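Local coordinates for phosphotriesterase family protein (Listeria monocytogenes serotype 4b str. H7858, PDB 3PNZ), which hydrolyses lactones, probably those of phosphorylated sugars, with a two-zinc centre in an amidohydrolase-fold barrel of the phosphotriesterase family, at residues A30-R35 / F99-K104; I123-T128 / L165-T169; E264-V269 / K316-P322. All coordinates share one frame; numbering follows the deposited sequence.

Interaction 1: A30-R35 / F99-K104; sequences AYWQER and FLWDGK
The Y31 ring is covered on both faces: F99 turns its edge to one, with CD1 3.7 Å above the plane, and the R35 guanidinium lies over the other. With CG anti to the backbone N (chi1 177°), the Y31 ring swings toward F99; the pair is T-shaped, its planes 70° apart, and F99 CE1 also reaches W32 CZ2 at 3.6 Å, making one aromatic cluster. At the edge of the Y31 ring sits D102 CB, and L100 CD2 packs against Y31 CB. R35 holds its place over Y31 by donating NH1 to the Y31 carbonyl, while NH2 points almost straight at D102 OD2 (3.1 Å) in a salt bridge that lies in the guanidinium plane but meets the carboxylate from above its own. E34 takes the K104 backbone N-H on the syn lone pair of OE2 (2.8 Å). One water joins E34 OE1, R35 NH1 and D102 OD2, between like-charged carboxylates whose repulsion the water and R35 probably ease. This surface junction joins two loop regions of the TIM-barrel fold, those after strands 19-23 and 88-92, at the rim of its zinc-bearing end, with the L100 side chain about 8 Å from a zinc ion.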
loop_
_atom_site.group_PDB
_atom_site.type_symbol
_atom_site.label_atom_id
_atom_site.label_comp_id
_atom_site.label_asym_id
_atom_site.label_seq_id
_atom_site.Cartn_x
_atom_site.Cartn_y
_atom_site.Cartn_z
ATOM N N ALA A 30 -10.460 -13.482 -1.950
ATOM C CA ALA A 30 -11.632 -14.352 -1.963
ATOM C C ALA A 30 -12.694 -13.837 -2.923
ATOM O O ALA A 30 -13.226 -14.586 -3.740
ATOM C CB ALA A 30 -12.212 -14.482 -0.565
ATOM N N TYR A 31 -12.996 -12.550 -2.816
ATOM C CA TYR A 31 -14.023 -11.937 -3.645
ATOM C C TYR A 31 -13.798 -12.219 -5.133
ATOM O O TYR A 31 -14.741 -12.537 -5.862
ATOM C CB TYR A 31 -14.085 -10.433 -3.377
ATOM C CG TYR A 31 -15.071 -9.712 -4.255
ATOM C CD1 TYR A 31 -16.378 -9.503 -3.838
ATOM C CD2 TYR A 31 -14.702 -9.260 -5.515
ATOM C CE1 TYR A 31 -17.286 -8.847 -4.645
ATOM C CE2 TYR A 31 -15.601 -8.608 -6.325
ATOM C CZ TYR A 31 -16.891 -8.404 -5.888
ATOM O OH TYR A 31 -17.790 -7.747 -6.698
ATOM N N TRP A 32 -12.549 -12.118 -5.579
ATOM C CA TRP A 32 -12.234 -12.333 -6.990
ATOM C C TRP A 32 -12.148 -13.815 -7.358
ATOM O O TRP A 32 -12.612 -14.225 -8.426
ATOM C CB TRP A 32 -10.950 -11.593 -7.377
ATOM C CG TRP A 32 -11.116 -10.103 -7.358
ATOM C CD1 TRP A 32 -10.392 -9.197 -6.629
ATOM C CD2 TRP A 32 -12.074 -9.342 -8.101
ATOM N NE1 TRP A 32 -10.845 -7.921 -6.876
ATOM C CE2 TRP A 32 -11.875 -7.983 -7.777
ATOM C CE3 TRP A 32 -13.083 -9.679 -9.013
ATOM C CZ2 TRP A 32 -12.644 -6.964 -8.333
ATOM C CZ3 TRP A 32 -13.849 -8.661 -9.563
ATOM C CH2 TRP A 32 -13.626 -7.322 -9.219
ATOM N N GLN A 33 -11.560 -14.612 -6.468
ATOM C CA GLN A 33 -11.482 -16.054 -6.660
ATOM C C GLN A 33 -12.879 -16.651 -6.847
ATOM O O GLN A 33 -13.098 -17.501 -7.710
ATOM C CB GLN A 33 -10.803 -16.704 -5.451
ATOM C CG GLN A 33 -10.521 -18.189 -5.615
ATOM C CD GLN A 33 -10.041 -18.828 -4.329
ATOM O OE1 GLN A 33 -10.529 -18.508 -3.241
ATOM N NE2 GLN A 33 -9.083 -19.740 -4.443
ATOM N N GLU A 34 -13.821 -16.198 -6.031
ATOM C CA GLU A 34 -15.186 -16.700 -6.100
ATOM C C GLU A 34 -15.865 -16.313 -7.409
ATOM O O GLU A 34 -16.842 -16.943 -7.811
ATOM C CB GLU A 34 -15.997 -16.210 -4.898
ATOM C CG GLU A 34 -15.542 -16.839 -3.579
ATOM C CD GLU A 34 -16.113 -16.147 -2.356
ATOM O OE1 GLU A 34 -17.233 -15.604 -2.443
ATOM O OE2 GLU A 34 -15.438 -16.152 -1.301
ATOM N N ARG A 35 -15.343 -15.285 -8.078
ATOM C CA ARG A 35 -15.931 -14.807 -9.329
ATOM C C ARG A 35 -15.113 -15.208 -10.547
ATOM O O ARG A 35 -15.331 -14.701 -11.650
ATOM C CB ARG A 35 -16.115 -13.291 -9.294
ATOM C CG ARG A 35 -17.306 -12.878 -8.456
ATOM C CD ARG A 35 -17.288 -11.411 -8.096
ATOM N NE ARG A 35 -18.445 -11.093 -7.268
ATOM C CZ ARG A 35 -18.592 -11.506 -6.015
ATOM N NH1 ARG A 35 -17.650 -12.252 -5.444
ATOM N NH2 ARG A 35 -19.679 -11.176 -5.332
ATOM N N PHE A 99 -16.112 -3.626 -0.811
ATOM C CA PHE A 99 -16.734 -4.526 -1.782
ATOM C C PHE A 99 -16.149 -5.938 -1.696
ATOM O O PHE A 99 -16.830 -6.918 -1.992
ATOM C CB PHE A 99 -16.744 -3.953 -3.220
ATOM C CG PHE A 99 -15.456 -4.144 -3.997
ATOM C CD1 PHE A 99 -15.085 -5.393 -4.479
ATOM C CD2 PHE A 99 -14.649 -3.055 -4.301
ATOM C CE1 PHE A 99 -13.914 -5.562 -5.215
ATOM C CE2 PHE A 99 -13.475 -3.216 -5.038
ATOM C CZ PHE A 99 -13.110 -4.471 -5.494
ATOM N N LEU A 100 -14.901 -6.040 -1.244
ATOM C CA LEU A 100 -14.258 -7.339 -1.050
ATOM C C LEU A 100 -14.894 -8.148 0.074
ATOM O O LEU A 100 -14.683 -9.357 0.171
ATOM C CB LEU A 100 -12.779 -7.152 -0.706
ATOM C CG LEU A 100 -11.895 -6.517 -1.769
ATOM C CD1 LEU A 100 -10.535 -6.195 -1.155
ATOM C CD2 LEU A 100 -11.773 -7.458 -2.960
ATOM N N TRP A 101 -15.648 -7.482 0.936
ATOM C CA TRP A 101 -16.100 -8.116 2.175
ATOM C C TRP A 101 -17.187 -9.165 1.962
ATOM O O TRP A 101 -17.576 -9.864 2.901
ATOM C CB TRP A 101 -16.534 -7.061 3.195
ATOM C CG TRP A 101 -15.401 -6.156 3.565
ATOM C CD1 TRP A 101 -14.078 -6.336 3.257
ATOM C CD2 TRP A 101 -15.477 -4.939 4.310
ATOM N NE1 TRP A 101 -13.330 -5.298 3.759
ATOM C CE2 TRP A 101 -14.165 -4.424 4.406
ATOM C CE3 TRP A 101 -16.526 -4.223 4.893
ATOM C CZ2 TRP A 101 -13.878 -3.234 5.069
ATOM C CZ3 TRP A 101 -16.237 -3.037 5.557
ATOM C CH2 TRP A 101 -14.922 -2.558 5.638
ATOM N N ASP A 102 -17.667 -9.281 0.729
ATOM C CA ASP A 102 -18.625 -10.327 0.390
ATOM C C ASP A 102 -17.918 -11.680 0.378
ATOM O O ASP A 102 -18.556 -12.726 0.518
ATOM C CB ASP A 102 -19.260 -10.050 -0.972
ATOM C CG ASP A 102 -20.267 -11.117 -1.376
ATOM O OD1 ASP A 102 -21.352 -11.182 -0.756
ATOM O OD2 ASP A 102 -19.973 -11.884 -2.321
ATOM N N GLY A 103 -16.597 -11.649 0.212
ATOM C CA GLY A 103 -15.794 -12.856 0.153
ATOM C C GLY A 103 -15.888 -13.713 1.401
ATOM O O GLY A 103 -16.088 -13.208 2.509
ATOM N N LYS A 104 -15.744 -15.019 1.215
ATOM C CA LYS A 104 -15.777 -15.956 2.333
ATOM C C LYS A 104 -14.491 -15.951 3.157
ATOM O O LYS A 104 -13.385 -15.838 2.625
ATOM C CB LYS A 104 -16.082 -17.371 1.836
ATOM C CG LYS A 104 -17.520 -17.559 1.397
ATOM C CD LYS A 104 -17.761 -18.971 0.892
ATOM C CE LYS A 104 -19.220 -19.176 0.517
ATOM N NZ LYS A 104 -19.472 -20.560 0.025
HETATM O O HOH W 1 -12.381 -10.985 -0.532
HETATM O O HOH W 2 -17.621 -13.028 -2.774
HETATM O O HOH W 3 -19.095 -15.276 -0.406
#

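Interaction 2: I123-T128 / L165-T169; sequences IENTTT and LEEKT. With PO4 (phosphate ion), chain M.
K168 runs out almost fully extended, with CG anti to the backbone N (chi1 -177°) and the later torsions all extended, and this carries its NZ from helix 164-180 to the turn that follows helix 119-124. There NZ donates to two backbone carbonyls, I123 O at 2.9 Å and T126 O at 2.7 Å. The first is approached nearly end-on, with a C=O...N angle of 161°; at the second the donor is tilted 26° from the carbonyl plane. A water accepts a further bond from NZ and makes only a weak one to E124 OE2, whose carboxylate otherwise stands apart from the ammonium group. The aliphatic part of K168 passes T128, where OG1 comes within 3.5 Å of CG.

Beside this polar grip lies an apolar one: I123 CG2 meets both L165 CD2 and T169 CG2 at 4.0 Å. CD2 of L165 also lies against E124 OE1. T127 occupies the N-cap of helix 128-140, its OG1 accepting from K130 N, and the next residue, T128, gives its backbone N-H to O4 of a phosphate ion at 2.8 Å. That ion probably came from the crystallisation liquor.

Two carbonyls thus share one lysine ammonium group at the break between helices 119-124 and 128-140. Their negative ends probably stabilise the positive charge, and the lysine in turn ties the connecting turn to helix 164-180. The phosphate, bound by the first turn of helix 128-140, is consistent with the affinity of helix N-termini for anions.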
loop_
_atom_site.group_PDB
_atom_site.type_symbol
_atom_site.label_atom_id
_atom_site.label_comp_id
_atom_site.label_asym_id
_atom_site.label_seq_id
_atom_site.Cartn_x
_atom_site.Cartn_y
_atom_site.Cartn_z
ATOM N N ILE A 123 -17.192 -8.031 10.308
ATOM C CA ILE A 123 -17.034 -6.614 10.591
ATOM C C ILE A 123 -18.308 -5.999 11.160
ATOM O O ILE A 123 -18.253 -5.162 12.060
ATOM C CB ILE A 123 -16.537 -5.859 9.341
ATOM C CG1 ILE A 123 -15.128 -6.351 8.986
ATOM C CG2 ILE A 123 -16.564 -4.355 9.581
ATOM C CD1 ILE A 123 -14.633 -5.954 7.603
ATOM N N GLU A 124 -19.457 -6.445 10.663
ATOM C CA GLU A 124 -20.733 -5.938 11.145
ATOM C C GLU A 124 -20.985 -6.337 12.602
ATOM O O GLU A 124 -21.508 -5.548 13.391
ATOM C CB GLU A 124 -21.873 -6.432 10.244
ATOM C CG GLU A 124 -23.258 -6.042 10.724
ATOM C CD GLU A 124 -23.435 -4.538 10.856
ATOM O OE1 GLU A 124 -23.639 -3.872 9.819
ATOM O OE2 GLU A 124 -23.376 -4.021 11.997
ATOM N N ASN A 125 -20.581 -7.551 12.962
ATOM C CA ASN A 125 -20.919 -8.103 14.271
ATOM C C ASN A 125 -19.805 -8.070 15.313
ATOM O O ASN A 125 -19.905 -8.705 16.364
ATOM C CB ASN A 125 -21.470 -9.520 14.107
ATOM C CG ASN A 125 -22.780 -9.540 13.344
ATOM O OD1 ASN A 125 -23.827 -9.172 13.880
ATOM N ND2 ASN A 125 -22.729 -9.954 12.084
ATOM N N THR A 126 -18.751 -7.313 15.030
ATOM C CA THR A 126 -17.622 -7.192 15.940
ATOM C C THR A 126 -17.480 -5.734 16.352
ATOM O O THR A 126 -17.628 -4.836 15.522
ATOM C CB THR A 126 -16.331 -7.690 15.265
ATOM O OG1 THR A 126 -16.492 -9.064 14.895
ATOM C CG2 THR A 126 -15.130 -7.546 16.185
ATOM N N THR A 127 -17.223 -5.490 17.634
ATOM C CA THR A 127 -17.134 -4.120 18.130
ATOM C C THR A 127 -15.888 -3.455 17.561
ATOM O O THR A 127 -14.919 -4.128 17.227
ATOM C CB THR A 127 -17.036 -4.064 19.663
ATOM O OG1 THR A 127 -15.821 -4.695 20.081
ATOM C CG2 THR A 127 -18.225 -4.767 20.311
ATOM N N THR A 128 -15.916 -2.131 17.472
ATOM C CA THR A 128 -14.760 -1.382 16.997
ATOM C C THR A 128 -13.508 -1.774 17.791
ATOM O O THR A 128 -12.436 -1.974 17.220
ATOM C CB THR A 128 -15.003 0.143 17.072
ATOM O OG1 THR A 128 -16.197 0.476 16.351
ATOM C CG2 THR A 128 -13.839 0.905 16.470
ATOM N N LEU A 165 -19.902 1.150 7.790
ATOM C CA LEU A 165 -18.972 0.076 8.143
ATOM C C LEU A 165 -17.542 0.468 7.797
ATOM O O LEU A 165 -16.607 0.138 8.525
ATOM C CB LEU A 165 -19.332 -1.240 7.456
ATOM C CG LEU A 165 -20.434 -2.077 8.108
ATOM C CD1 LEU A 165 -20.648 -3.366 7.326
ATOM C CD2 LEU A 165 -20.087 -2.386 9.558
ATOM N N GLU A 166 -17.371 1.171 6.681
ATOM C CA GLU A 166 -16.036 1.630 6.314
ATOM C C GLU A 166 -15.517 2.572 7.386
ATOM O O GLU A 166 -14.366 2.471 7.807
ATOM C CB GLU A 166 -16.036 2.319 4.946
ATOM C CG GLU A 166 -16.069 1.338 3.774
ATOM C CD GLU A 166 -16.484 1.981 2.453
ATOM O OE1 GLU A 166 -16.788 3.189 2.424
ATOM O OE2 GLU A 166 -16.504 1.263 1.436
ATOM N N GLU A 167 -16.369 3.489 7.823
ATOM C CA GLU A 167 -16.009 4.440 8.864
ATOM C C GLU A 167 -15.592 3.733 10.151
ATOM O O GLU A 167 -14.632 4.137 10.816
ATOM C CB GLU A 167 -17.182 5.378 9.155
ATOM C CG GLU A 167 -16.919 6.342 10.289
ATOM C CD GLU A 167 -18.100 7.245 10.565
ATOM O OE1 GLU A 167 -18.909 7.463 9.638
ATOM O OE2 GLU A 167 -18.222 7.733 11.704
ATOM N N LYS A 168 -16.345 2.698 10.506
ATOM C CA LYS A 168 -16.007 1.851 11.647
ATOM C C LYS A 168 -14.577 1.318 11.528
ATOM O O LYS A 168 -13.809 1.367 12.503
ATOM C CB LYS A 168 -17.001 0.692 11.745
ATOM C CG LYS A 168 -16.803 -0.243 12.941
ATOM C CD LYS A 168 -17.760 -1.441 12.815
ATOM C CE LYS A 168 -18.068 -2.085 14.159
ATOM N NZ LYS A 168 -19.092 -3.158 14.009
ATOM N N THR A 169 -14.211 0.808 10.353
ATOM C CA THR A 169 -12.845 0.309 10.171
ATOM C C THR A 169 -11.799 1.425 10.234
ATOM O O THR A 169 -10.686 1.200 10.709
ATOM C CB THR A 169 -12.650 -0.545 8.895
ATOM O OG1 THR A 169 -12.842 0.265 7.728
ATOM C CG2 THR A 169 -13.620 -1.725 8.871
HETATM P P PO4 M . -19.095 0.096 18.452
HETATM O O1 PO4 M . -18.172 0.784 19.435
HETATM O O2 PO4 M . -19.353 1.009 17.273
HETATM O O3 PO4 M . -20.411 -0.227 19.119
HETATM O O4 PO4 M . -18.451 -1.181 17.980
HETATM O O HOH W 4 -21.476 -1.646 13.422
#

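Interaction 3: E264-V269 / K316-P322; sequences EDQILV and KFFVDNP
N321 reaches from helix 310-325 into the turn before strand 267-269, and each atom of its side chain meets something there. CB lies 3.8 Å from L268 CD2 and also close to the I267 carbonyl oxygen. CG, anti to its own carbonyl carbon (chi1 -62°), turns the amide toward the 264-267 turn and passes over the D265 backbone carbonyl. A water lies within hydrogen-bonding distance of both N321 OD1 and D265 OD1. At the tip, ND2 spends both hydrogens on backbone oxygens: E264 O at 2.8 Å, met on a lone pair in its carbonyl plane, and I267 O at 2.9 Å along a nearly straight N-H...O line (175°). Both acceptors lie close to the amide plane, so the two bonds fix the rotation of the amide and clasp the 264-267 turn.

Five residues earlier, across a wider pi-type turn closed by N321 N to K316 O, K316 extends its chain to place NZ between two carboxylates. It meets E264 OE2 at 2.7 Å on the anti side and D265 OD1 at 2.8 Å on the syn lone pair, so one ammonium group bridges two adjacent acids whose charges it probably offsets.

The apolar half of the contact is centred on F317. I267 CG2 sits over one face of its ring in a CH-pi contact, 3.9 Å from the centroid, while V269 CG2 packs against F317 CB. V269 CG1 touches F318 CZ at 3.6 Å, and L268 CD2 leans on the P322 ring. A water accepts the V269 N-H, its O 2.7 Å from F317 O.

Strand 267-269 and this part of helix 310-325 cross at -122°. Helix 248-260 adds I255 and V259 around I267, F318 packs against helix 289-305 and stacks on F18, and strand 19-23 meets L268 and P322 where the last barrel strand approaches the first.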
loop_
_atom_site.group_PDB
_atom_site.type_symbol
_atom_site.label_atom_id
_atom_site.label_comp_id
_atom_site.label_asym_id
_atom_site.label_seq_id
_atom_site.Cartn_x
_atom_site.Cartn_y
_atom_site.Cartn_z
ATOM N N GLU A 264 7.421 18.140 -2.427
ATOM C CA GLU A 264 8.189 17.008 -2.939
ATOM C C GLU A 264 8.473 15.937 -1.883
ATOM O O GLU A 264 8.653 14.769 -2.219
ATOM C CB GLU A 264 9.493 17.474 -3.590
ATOM C CG GLU A 264 10.526 18.016 -2.610
ATOM C CD GLU A 264 11.604 18.810 -3.323
ATOM O OE1 GLU A 264 11.249 19.691 -4.136
ATOM O OE2 GLU A 264 12.802 18.549 -3.082
ATOM N N ASP A 265 8.517 16.328 -0.613
ATOM C CA ASP A 265 8.869 15.394 0.452
ATOM C C ASP A 265 7.709 14.466 0.822
ATOM O O ASP A 265 7.845 13.592 1.683
ATOM C CB ASP A 265 9.305 16.163 1.700
ATOM C CG ASP A 265 10.619 16.901 1.513
ATOM O OD1 ASP A 265 11.395 16.540 0.607
ATOM O OD2 ASP A 265 10.875 17.842 2.298
ATOM N N GLN A 266 6.555 14.664 0.186
ATOM C CA GLN A 266 5.371 13.881 0.532
ATOM C C GLN A 266 4.974 12.876 -0.545
ATOM O O GLN A 266 4.014 12.121 -0.365
ATOM C CB GLN A 266 4.191 14.805 0.850
ATOM C CG GLN A 266 4.341 15.503 2.196
ATOM C CD GLN A 266 3.463 16.733 2.325
ATOM O OE1 GLN A 266 3.964 17.851 2.455
ATOM N NE2 GLN A 266 2.146 16.536 2.293
ATOM N N ILE A 267 5.715 12.863 -1.649
ATOM C CA ILE A 267 5.375 12.004 -2.793
ATOM C C ILE A 267 5.960 10.589 -2.689
ATOM O O ILE A 267 7.156 10.404 -2.438
ATOM C CB ILE A 267 5.786 12.671 -4.115
ATOM C CG1 ILE A 267 5.000 13.976 -4.284
ATOM C CG2 ILE A 267 5.559 11.712 -5.301
ATOM C CD1 ILE A 267 5.527 14.879 -5.352
ATOM N N LEU A 268 5.099 9.587 -2.860
ATOM C CA LEU A 268 5.529 8.191 -2.924
ATOM C C LEU A 268 5.111 7.632 -4.271
ATOM O O LEU A 268 4.154 8.122 -4.871
ATOM C CB LEU A 268 4.866 7.369 -1.822
ATOM C CG LEU A 268 5.105 7.805 -0.378
ATOM C CD1 LEU A 268 4.227 6.987 0.567
ATOM C CD2 LEU A 268 6.588 7.668 -0.043
ATOM N N VAL A 269 5.817 6.604 -4.739
ATOM C CA VAL A 269 5.584 6.050 -6.074
ATOM C C VAL A 269 5.600 4.525 -6.057
ATOM O O VAL A 269 6.419 3.900 -5.379
ATOM C CB VAL A 269 6.645 6.555 -7.097
ATOM C CG1 VAL A 269 6.428 5.910 -8.468
ATOM C CG2 VAL A 269 6.605 8.082 -7.204
ATOM N N LYS A 316 14.225 11.260 -3.452
ATOM C CA LYS A 316 13.159 11.513 -2.490
ATOM C C LYS A 316 12.006 10.524 -2.635
ATOM O O LYS A 316 11.591 9.926 -1.644
ATOM C CB LYS A 316 12.662 12.958 -2.573
ATOM C CG LYS A 316 13.734 13.952 -2.152
ATOM C CD LYS A 316 13.202 15.340 -1.950
ATOM C CE LYS A 316 14.186 16.156 -1.103
ATOM N NZ LYS A 316 13.631 17.486 -0.790
ATOM N N PHE A 317 11.501 10.327 -3.856
ATOM C CA PHE A 317 10.312 9.490 -4.022
ATOM C C PHE A 317 10.541 8.040 -3.585
ATOM O O PHE A 317 9.637 7.408 -3.037
ATOM C CB PHE A 317 9.791 9.496 -5.473
ATOM C CG PHE A 317 9.478 10.866 -6.010
ATOM C CD1 PHE A 317 9.334 11.952 -5.157
ATOM C CD2 PHE A 317 9.337 11.066 -7.374
ATOM C CE1 PHE A 317 9.054 13.211 -5.657
ATOM C CE2 PHE A 317 9.047 12.325 -7.880
ATOM C CZ PHE A 317 8.911 13.395 -7.025
ATOM N N PHE A 318 11.734 7.506 -3.846
ATOM C CA PHE A 318 11.978 6.084 -3.605
ATOM C C PHE A 318 12.867 5.784 -2.410
ATOM O O PHE A 318 12.961 4.628 -1.998
ATOM C CB PHE A 318 12.570 5.413 -4.850
ATOM C CG PHE A 318 11.667 5.467 -6.048
ATOM C CD1 PHE A 318 10.642 4.541 -6.195
ATOM C CD2 PHE A 318 11.834 6.443 -7.014
ATOM C CE1 PHE A 318 9.800 4.579 -7.299
ATOM C CE2 PHE A 318 10.992 6.490 -8.114
ATOM C CZ PHE A 318 9.976 5.557 -8.250
ATOM N N VAL A 319 13.532 6.800 -1.868
ATOM C CA VAL A 319 14.403 6.569 -0.713
ATOM C C VAL A 319 14.033 7.436 0.487
ATOM O O VAL A 319 13.587 6.917 1.502
ATOM C CB VAL A 319 15.897 6.774 -1.046
ATOM C CG1 VAL A 319 16.748 6.487 0.197
ATOM C CG2 VAL A 319 16.316 5.886 -2.206
ATOM N N ASP A 320 14.205 8.748 0.373
ATOM C CA ASP A 320 14.006 9.629 1.527
ATOM C C ASP A 320 12.565 9.617 2.041
ATOM O O ASP A 320 12.334 9.483 3.236
ATOM C CB ASP A 320 14.426 11.065 1.206
ATOM C CG ASP A 320 15.896 11.177 0.834
ATOM O OD1 ASP A 320 16.665 10.252 1.150
ATOM O OD2 ASP A 320 16.276 12.193 0.219
ATOM N N ASN A 321 11.601 9.737 1.129
ATOM C CA ASN A 321 10.197 9.822 1.530
ATOM C C ASN A 321 9.662 8.531 2.170
ATOM O O ASN A 321 9.022 8.582 3.221
ATOM C CB ASN A 321 9.309 10.315 0.360
ATOM C CG ASN A 321 9.684 11.724 -0.105
ATOM O OD1 ASN A 321 10.528 12.394 0.506
ATOM N ND2 ASN A 321 9.041 12.192 -1.172
ATOM N N PRO A 322 9.913 7.369 1.547
ATOM C CA PRO A 322 9.507 6.125 2.218
ATOM C C PRO A 322 10.188 5.937 3.578
ATOM O O PRO A 322 9.579 5.399 4.496
ATOM C CB PRO A 322 9.962 5.026 1.248
ATOM C CG PRO A 322 9.997 5.695 -0.095
ATOM C CD PRO A 322 10.388 7.132 0.169
HETATM O O HOH W 5 12.693 13.965 1.307
HETATM O O HOH W 6 7.966 5.264 -3.188
#

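In the fold
Along the chain the three contacts come in series: interaction 1, then interaction 2, then interaction 3, all within one barrel domain. Interactions 1 and 2 are neighbours, with centres about 18 Å apart, joined by W101, which packs on I123, L165 and T169. Together they link the loops after strands 19-23 and 88-92 to helices 119-124 and 164-180. Interaction 3, packing strand 267-269 against helix 310-325, has its centre about 33 Å from that of interaction 1 and 32 Å from that of interaction 2. The contacts thus lie in separate sectors, interaction 3 opposite the other two across the chain's centre, around two zinc ions bound by H22, H24, H187, H215, D272 and the carboxylated K154, which both share.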